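Local coordinates for tyrosine-protein kinase receptor torso (Bombyx mori, PDB 5AOQ) that binds the neurohormone PTTH through its extracellular region and signals through the MAPK pathway to help initiate metamorphosis, probably by inducing ecdysone production, at residues P18-C31 / L43-I55. Numbering follows the deposited sequence.
Sequences PAPGLLKYLEQDVC and LADCKTNFEETGI
The Phe-50 ring carries Leu-23 O over one face, 3.0 Å above its plane but displaced from the ring centre; Glu-27 CG and Val-30 CG2 meet its edge, in plane. Leu-23 CB also touches Phe-50 CD1 at 3.6 Å, and Leu-26 CB approaches Phe-50 CZ obliquely. With CG beside its own backbone N (chi1 -77°), Phe-50 turns the ring against residues 23-30, and strand residues Leu-84 and Trp-134 pack on it from the sheet of this first FN3 domain. Glu-27 runs past the ring in the opposite direction, its carboxylate and the ring 14° from coplanar. The Val-30 and Thr-48 side chains lie aslant, with Val-30 CG1 4.0 Å from Thr-48 CG2, while Thr-48 OG1 is hydrogen-bonded to Gly-129 O. Beyond them the disulfide Cys-31 SG to Cys-46 SG (2.0 Å, chi3 -83°) ties the helix to the returning chain. At the other end Pro-20 CB lies 3.6 Å from Phe-50 O, and Pro-18 CD and Ile-55 CD1 meet tip to tip. An alanine in place of Phe-50 is likely to leave a gap among Leu-23, Leu-26 and Val-30 and weaken the loop's seat on the helices. Lys-24 NZ stays 4.9 Å from Glu-51 OE2, too far for a salt bridge, so one covalent link and apolar packing, rather than polar pairing, hold this irregular loop to the helical segment.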
loop_
_atom_site.group_PDB
_atom_site.type_symbol
_atom_site.label_atom_id
_atom_site.label_comp_id
_atom_site.label_asym_id
_atom_site.label_seq_id
_atom_site.Cartn_x
_atom_site.Cartn_y
_atom_site.Cartn_z
ATOM N N PRO A 18 32.072 2.200 2.729
ATOM C CA PRO A 18 31.000 1.218 2.923
ATOM C C PRO A 18 31.067 0.514 4.274
ATOM O O PRO A 18 32.157 0.296 4.800
ATOM C CB PRO A 18 31.228 0.217 1.784
ATOM C CG PRO A 18 31.985 0.964 0.761
ATOM C CD PRO A 18 32.855 1.915 1.515
ATOM N N ALA A 19 29.905 0.166 4.817
ATOM C CA ALA A 19 29.813 -0.525 6.098
ATOM C C ALA A 19 29.235 -1.923 5.881
ATOM O O ALA A 19 28.025 -2.072 5.723
ATOM C CB ALA A 19 28.954 0.266 7.069
ATOM N N PRO A 20 30.100 -2.956 5.872
ATOM C CA PRO A 20 29.622 -4.321 5.622
ATOM C C PRO A 20 28.684 -4.824 6.711
ATOM O O PRO A 20 27.771 -5.601 6.422
ATOM C CB PRO A 20 30.914 -5.149 5.598
ATOM C CG PRO A 20 32.008 -4.167 5.359
ATOM C CD PRO A 20 31.565 -2.910 6.019
ATOM N N GLY A 21 28.900 -4.369 7.940
ATOM C CA GLY A 21 28.088 -4.791 9.065
ATOM C C GLY A 21 26.632 -4.403 8.897
ATOM O O GLY A 21 25.747 -5.000 9.513
ATOM N N LEU A 22 26.392 -3.400 8.058
ATOM C CA LEU A 22 25.045 -2.929 7.764
ATOM C C LEU A 22 24.631 -3.339 6.353
ATOM O O LEU A 22 23.508 -3.789 6.134
ATOM C CB LEU A 22 24.975 -1.414 7.921
ATOM C CG LEU A 22 25.359 -0.891 9.303
ATOM C CD1 LEU A 22 25.520 0.610 9.259
ATOM C CD2 LEU A 22 24.329 -1.282 10.343
ATOM N N LEU A 23 25.546 -3.172 5.403
ATOM C CA LEU A 23 25.324 -3.607 4.025
ATOM C C LEU A 23 24.982 -5.092 3.961
ATOM O O LEU A 23 24.335 -5.550 3.017
ATOM C CB LEU A 23 26.559 -3.326 3.170
ATOM C CG LEU A 23 26.816 -1.866 2.803
ATOM C CD1 LEU A 23 28.202 -1.710 2.208
ATOM C CD2 LEU A 23 25.763 -1.376 1.822
ATOM N N LYS A 24 25.432 -5.833 4.967
ATOM C CA LYS A 24 25.107 -7.249 5.115
ATOM C C LYS A 24 23.611 -7.541 4.981
ATOM O O LYS A 24 23.223 -8.650 4.612
ATOM C CB LYS A 24 25.621 -7.742 6.474
ATOM C CG LYS A 24 24.741 -8.761 7.184
ATOM C CD LYS A 24 25.367 -9.179 8.502
ATOM C CE LYS A 24 24.443 -10.076 9.306
ATOM N NZ LYS A 24 25.031 -10.418 10.631
ATOM N N TYR A 25 22.777 -6.548 5.275
ATOM C CA TYR A 25 21.331 -6.754 5.335
ATOM C C TYR A 25 20.610 -6.467 4.014
ATOM O O TYR A 25 19.400 -6.656 3.916
ATOM C CB TYR A 25 20.736 -5.890 6.448
ATOM C CG TYR A 25 21.229 -6.290 7.818
ATOM C CD1 TYR A 25 20.737 -7.427 8.445
ATOM C CD2 TYR A 25 22.192 -5.542 8.479
ATOM C CE1 TYR A 25 21.186 -7.805 9.692
ATOM C CE2 TYR A 25 22.647 -5.912 9.731
ATOM C CZ TYR A 25 22.141 -7.043 10.332
ATOM O OH TYR A 25 22.590 -7.418 11.576
ATOM N N LEU A 26 21.351 -6.016 3.006
ATOM C CA LEU A 26 20.776 -5.780 1.684
ATOM C C LEU A 26 20.787 -7.053 0.837
ATOM O O LEU A 26 20.299 -7.066 -0.299
ATOM C CB LEU A 26 21.537 -4.665 0.965
ATOM C CG LEU A 26 21.665 -3.346 1.730
ATOM C CD1 LEU A 26 22.390 -2.310 0.883
ATOM C CD2 LEU A 26 20.302 -2.827 2.171
ATOM N N GLU A 27 21.334 -8.126 1.399
ATOM C CA GLU A 27 21.493 -9.377 0.667
ATOM C C GLU A 27 20.148 -9.953 0.241
ATOM O O GLU A 27 20.034 -10.516 -0.846
ATOM C CB GLU A 27 22.259 -10.398 1.512
ATOM C CG GLU A 27 23.714 -10.020 1.757
ATOM C CD GLU A 27 24.456 -11.048 2.591
ATOM O OE1 GLU A 27 23.884 -12.125 2.858
ATOM O OE2 GLU A 27 25.616 -10.778 2.974
ATOM N N GLN A 28 19.132 -9.806 1.085
ATOM C CA GLN A 28 17.793 -10.271 0.737
ATOM C C GLN A 28 17.306 -9.540 -0.510
ATOM O O GLN A 28 16.870 -10.162 -1.475
ATOM C CB GLN A 28 16.812 -10.052 1.892
ATOM C CG GLN A 28 15.388 -10.515 1.588
ATOM C CD GLN A 28 14.407 -10.184 2.698
ATOM O OE1 GLN A 28 14.793 -9.997 3.851
ATOM N NE2 GLN A 28 13.127 -10.114 2.352
ATOM N N ASP A 29 17.395 -8.215 -0.477
ATOM C CA ASP A 29 16.984 -7.380 -1.599
ATOM C C ASP A 29 17.723 -7.774 -2.875
ATOM O O ASP A 29 17.102 -8.066 -3.905
ATOM C CB ASP A 29 17.241 -5.906 -1.283
ATOM C CG ASP A 29 16.453 -5.420 -0.080
ATOM O OD1 ASP A 29 15.238 -5.695 -0.007
ATOM O OD2 ASP A 29 17.054 -4.761 0.795
ATOM N N VAL A 30 19.050 -7.790 -2.795
ATOM C CA VAL A 30 19.880 -8.104 -3.955
ATOM C C VAL A 30 19.594 -9.511 -4.470
ATOM O O VAL A 30 19.551 -9.739 -5.678
ATOM C CB VAL A 30 21.386 -7.974 -3.629
ATOM C CG1 VAL A 30 22.243 -8.415 -4.819
ATOM C CG2 VAL A 30 21.723 -6.544 -3.240
ATOM N N CYS A 31 19.396 -10.452 -3.554
ATOM C CA CYS A 31 19.181 -11.840 -3.942
ATOM C C CYS A 31 17.804 -12.039 -4.562
ATOM O O CYS A 31 17.659 -12.796 -5.519
ATOM C CB CYS A 31 19.351 -12.768 -2.740
ATOM S SG CYS A 31 21.065 -13.000 -2.223
ATOM N N LEU A 43 16.537 -19.821 -4.142
ATOM C CA LEU A 43 17.071 -18.543 -3.689
ATOM C C LEU A 43 18.410 -18.764 -2.996
ATOM O O LEU A 43 19.266 -17.878 -2.975
ATOM C CB LEU A 43 16.084 -17.851 -2.744
ATOM C CG LEU A 43 16.545 -16.546 -2.088
ATOM C CD1 LEU A 43 16.641 -15.426 -3.116
ATOM C CD2 LEU A 43 15.604 -16.163 -0.960
ATOM N N ALA A 44 18.580 -19.958 -2.434
ATOM C CA ALA A 44 19.747 -20.282 -1.622
ATOM C C ALA A 44 21.049 -20.156 -2.402
ATOM O O ALA A 44 22.105 -19.912 -1.817
ATOM C CB ALA A 44 19.615 -21.689 -1.061
ATOM N N ASP A 45 20.980 -20.316 -3.720
ATOM C CA ASP A 45 22.189 -20.304 -4.536
ATOM C C ASP A 45 22.701 -18.884 -4.787
ATOM O O ASP A 45 23.570 -18.668 -5.633
ATOM C CB ASP A 45 21.929 -21.005 -5.871
ATOM C CG ASP A 45 20.880 -20.302 -6.707
ATOM O OD1 ASP A 45 20.143 -19.457 -6.154
ATOM O OD2 ASP A 45 20.787 -20.598 -7.916
ATOM N N CYS A 46 22.156 -17.923 -4.047
ATOM C CA CYS A 46 22.624 -16.545 -4.100
ATOM C C CYS A 46 23.838 -16.411 -3.192
ATOM O O CYS A 46 23.715 -16.493 -1.970
ATOM C CB CYS A 46 21.520 -15.579 -3.681
ATOM S SG CYS A 46 21.929 -13.833 -3.859
ATOM N N LYS A 47 25.006 -16.208 -3.791
ATOM C CA LYS A 47 26.251 -16.087 -3.042
ATOM C C LYS A 47 26.691 -14.634 -2.905
ATOM O O LYS A 47 27.876 -14.319 -3.015
ATOM C CB LYS A 47 27.344 -16.931 -3.698
ATOM C CG LYS A 47 26.899 -18.359 -4.011
ATOM C CD LYS A 47 26.427 -19.081 -2.746
ATOM C CE LYS A 47 25.865 -20.458 -3.045
ATOM N NZ LYS A 47 25.420 -21.152 -1.802
ATOM N N THR A 48 25.723 -13.756 -2.664
ATOM C CA THR A 48 26.010 -12.349 -2.432
ATOM C C THR A 48 26.451 -12.147 -0.987
ATOM O O THR A 48 25.699 -12.418 -0.050
ATOM C CB THR A 48 24.783 -11.458 -2.715
ATOM O OG1 THR A 48 24.272 -11.736 -4.025
ATOM C CG2 THR A 48 25.151 -9.982 -2.614
ATOM N N ASN A 49 27.681 -11.669 -0.828
ATOM C CA ASN A 49 28.283 -11.451 0.482
ATOM C C ASN A 49 28.917 -10.065 0.553
ATOM O O ASN A 49 29.896 -9.786 -0.138
ATOM C CB ASN A 49 29.331 -12.533 0.764
ATOM C CG ASN A 49 29.704 -12.623 2.231
ATOM O OD1 ASN A 49 29.743 -11.618 2.940
ATOM N ND2 ASN A 49 29.992 -13.836 2.693
ATOM N N PHE A 50 28.354 -9.199 1.390
ATOM C CA PHE A 50 28.857 -7.836 1.529
ATOM C C PHE A 50 30.065 -7.758 2.455
ATOM O O PHE A 50 30.822 -6.788 2.417
ATOM C CB PHE A 50 27.757 -6.912 2.052
ATOM C CG PHE A 50 26.747 -6.524 1.014
ATOM C CD1 PHE A 50 26.951 -5.409 0.221
ATOM C CD2 PHE A 50 25.594 -7.267 0.833
ATOM C CE1 PHE A 50 26.025 -5.043 -0.733
ATOM C CE2 PHE A 50 24.664 -6.906 -0.122
ATOM C CZ PHE A 50 24.881 -5.792 -0.905
ATOM N N GLU A 51 30.242 -8.780 3.284
ATOM C CA GLU A 51 31.316 -8.790 4.268
ATOM C C GLU A 51 32.610 -9.351 3.679
ATOM O O GLU A 51 33.679 -9.201 4.268
ATOM C CB GLU A 51 30.883 -9.590 5.499
ATOM C CG GLU A 51 29.838 -8.860 6.339
ATOM C CD GLU A 51 29.342 -9.676 7.517
ATOM O OE1 GLU A 51 28.934 -10.837 7.308
ATOM O OE2 GLU A 51 29.353 -9.150 8.650
ATOM N N GLU A 52 32.504 -9.985 2.513
ATOM C CA GLU A 52 33.666 -10.531 1.816
ATOM C C GLU A 52 34.123 -9.622 0.679
ATOM O O GLU A 52 35.082 -9.937 -0.028
ATOM C CB GLU A 52 33.361 -11.925 1.263
ATOM C CG GLU A 52 33.201 -12.998 2.324
ATOM C CD GLU A 52 33.016 -14.381 1.725
ATOM O OE1 GLU A 52 32.632 -14.469 0.540
ATOM O OE2 GLU A 52 33.252 -15.377 2.440
ATOM N N THR A 53 33.441 -8.494 0.506
ATOM C CA THR A 53 33.754 -7.566 -0.575
ATOM C C THR A 53 34.745 -6.503 -0.114
ATOM O O THR A 53 34.703 -6.063 1.035
ATOM C CB THR A 53 32.480 -6.876 -1.100
ATOM O OG1 THR A 53 31.459 -7.855 -1.323
ATOM C CG2 THR A 53 32.763 -6.133 -2.398
ATOM N N GLY A 54 35.634 -6.097 -1.019
ATOM C CA GLY A 54 36.685 -5.148 -0.700
ATOM C C GLY A 54 36.451 -3.783 -1.320
ATOM O O GLY A 54 35.329 -3.446 -1.692
ATOM N N ILE A 55 37.520 -2.996 -1.422
ATOM C CA ILE A 55 37.449 -1.643 -1.972
ATOM C C ILE A 55 38.657 -1.371 -2.868
ATOM O O ILE A 55 39.798 -1.535 -2.440
ATOM C CB ILE A 55 37.394 -0.578 -0.858
ATOM C CG1 ILE A 55 36.178 -0.813 0.042
ATOM C CG2 ILE A 55 37.346 0.826 -1.461
ATOM C CD1 ILE A 55 36.159 0.044 1.284
#